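Local coordinates for stage II sporulation protein SA (Bacillus subtilis, PDB 3O6Q) that acts as the toxin of a type II toxin-antitoxin system, killing the cell unless its cognate antitoxin SpoIISB neutralises it, at residues 48-51 with 52-56. Residues are numbered along the deposited sequence; the frame is centred on the assembly and turned at random.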
loop_
_atom_site.group_PDB
_atom_site.type_symbol
_atom_site.label_atom_id
_atom_site.label_comp_id
_atom_site.label_asym_id
_atom_site.label_seq_id
_atom_site.Cartn_x
_atom_site.Cartn_y
_atom_site.Cartn_z
ATOM N N TYR A 48 21.026 -3.477 -9.547
ATOM C CA TYR A 48 19.640 -3.073 -9.462
ATOM C C TYR A 48 18.760 -4.294 -9.226
ATOM O O TYR A 48 17.922 -4.283 -8.342
ATOM C CB TYR A 48 19.212 -2.345 -10.749
ATOM C CG TYR A 48 17.955 -1.504 -10.609
ATOM C CD1 TYR A 48 18.032 -0.115 -10.481
ATOM C CD2 TYR A 48 16.701 -2.085 -10.577
ATOM C CE1 TYR A 48 16.877 0.693 -10.336
ATOM C CE2 TYR A 48 15.550 -1.294 -10.427
ATOM C CZ TYR A 48 15.647 0.101 -10.314
ATOM O OH TYR A 48 14.510 0.902 -10.177
ATOM N N ALA A 49 18.924 -5.340 -10.030
ATOM C CA ALA A 49 18.033 -6.516 -9.895
ATOM C C ALA A 49 18.194 -7.179 -8.516
ATOM O O ALA A 49 17.216 -7.617 -7.930
ATOM C CB ALA A 49 18.224 -7.523 -11.023
ATOM N N GLU A 50 19.427 -7.189 -7.995
ATOM C CA GLU A 50 19.732 -7.685 -6.648
ATOM C C GLU A 50 19.040 -6.914 -5.536
ATOM O O GLU A 50 18.454 -7.517 -4.641
ATOM C CB GLU A 50 21.219 -7.619 -6.376
ATOM C CG GLU A 50 21.557 -8.064 -4.970
ATOM C CD GLU A 50 23.016 -8.326 -4.752
ATOM O OE1 GLU A 50 23.796 -8.288 -5.732
ATOM O OE2 GLU A 50 23.379 -8.583 -3.592
ATOM N N GLY A 51 19.124 -5.589 -5.592
ATOM C CA GLY A 51 18.413 -4.736 -4.668
ATOM C C GLY A 51 16.900 -4.885 -4.690
ATOM O O GLY A 51 16.255 -4.877 -3.642
ATOM N N ILE A 52 16.313 -5.009 -5.871
ATOM C CA ILE A 52 14.887 -5.255 -5.961
ATOM C C ILE A 52 14.535 -6.622 -5.366
ATOM O O ILE A 52 13.645 -6.711 -4.525
ATOM C CB ILE A 52 14.421 -5.137 -7.406
ATOM C CG1 ILE A 52 14.485 -3.653 -7.803
ATOM C CG2 ILE A 52 13.083 -5.766 -7.555
ATOM C CD1 ILE A 52 13.169 -2.967 -8.062
ATOM N N ASP A 53 15.261 -7.668 -5.770
ATOM C CA ASP A 53 15.110 -8.980 -5.121
ATOM C C ASP A 53 15.224 -8.928 -3.568
ATOM O O ASP A 53 14.407 -9.541 -2.900
ATOM C CB ASP A 53 16.102 -9.998 -5.680
ATOM C CG ASP A 53 15.772 -11.431 -5.273
ATOM O OD1 ASP A 53 14.651 -11.892 -5.566
ATOM O OD2 ASP A 53 16.631 -12.109 -4.648
ATOM N N LYS A 54 16.170 -8.190 -2.995
ATOM C CA LYS A 54 16.330 -8.195 -1.511
ATOM C C LYS A 54 15.214 -7.445 -0.802
ATOM O O LYS A 54 14.839 -7.784 0.319
ATOM C CB LYS A 54 17.683 -7.621 -1.048
ATOM C CG LYS A 54 18.878 -8.460 -1.483
ATOM C CD LYS A 54 20.100 -8.291 -0.598
ATOM C CE LYS A 54 21.175 -9.352 -0.932
ATOM N NZ LYS A 54 22.408 -9.251 -0.079
ATOM N N LEU A 55 14.682 -6.436 -1.475
ATOM C CA LEU A 55 13.616 -5.621 -0.933
ATOM C C LEU A 55 12.328 -6.413 -0.917
ATOM O O LEU A 55 11.613 -6.452 0.085
ATOM C CB LEU A 55 13.453 -4.376 -1.798
ATOM C CG LEU A 55 12.433 -3.362 -1.305
ATOM C CD1 LEU A 55 12.742 -2.951 0.122
ATOM C CD2 LEU A 55 12.348 -2.153 -2.314
ATOM N N LEU A 56 12.025 -7.038 -2.045
ATOM C CA LEU A 56 10.849 -7.900 -2.123
ATOM C C LEU A 56 10.954 -8.957 -1.031
ATOM O O LEU A 56 10.020 -9.151 -0.289
ATOM C CB LEU A 56 10.695 -8.540 -3.508
ATOM C CG LEU A 56 10.555 -7.605 -4.736
ATOM C CD1 LEU A 56 10.367 -8.424 -5.959
ATOM C CD2 LEU A 56 9.422 -6.677 -4.607
#
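Glu50 and Lys54 run side by side on helix 45-61 of the predicted cytoplasmic domain of the toxin, an i to i+4 pair one turn apart. The lysine follows the glutamate from its base to its tip. Lys54 N gives a 2.9 Å hydrogen bond to Glu50 O, and CB of the lysine rests against the same oxygen. Lys54 CG lies closer to it than CB does, 3.3 Å from Glu50 O. Beyond CG the chain is extended and climbs alongside the glutamate until CE is 3.5 Å from Glu50 OE2. Lys54 NZ ends 3.7 Å from Glu50 OE2, a long salt bridge, and also makes a weak hydrogen bond to Tyr41 OH. The other carboxylate oxygen, Glu50 OE1, accepts a hydrogen bond from the backbone of a second protein's chain, a stronger polar contact than the long bridge to Lys54.

Elsewhere on the helix, Ala49, Ile52 and Leu56 pack on the antiparallel sheet, with Ile52 also touching helix 132-148. Tyr48 has CG swung opposite its backbone N (chi1 -162°), which carries the ring over to Ile52; there Tyr48 CE2 meets both CG1 and CD1 of Ile52 at 3.7 Å.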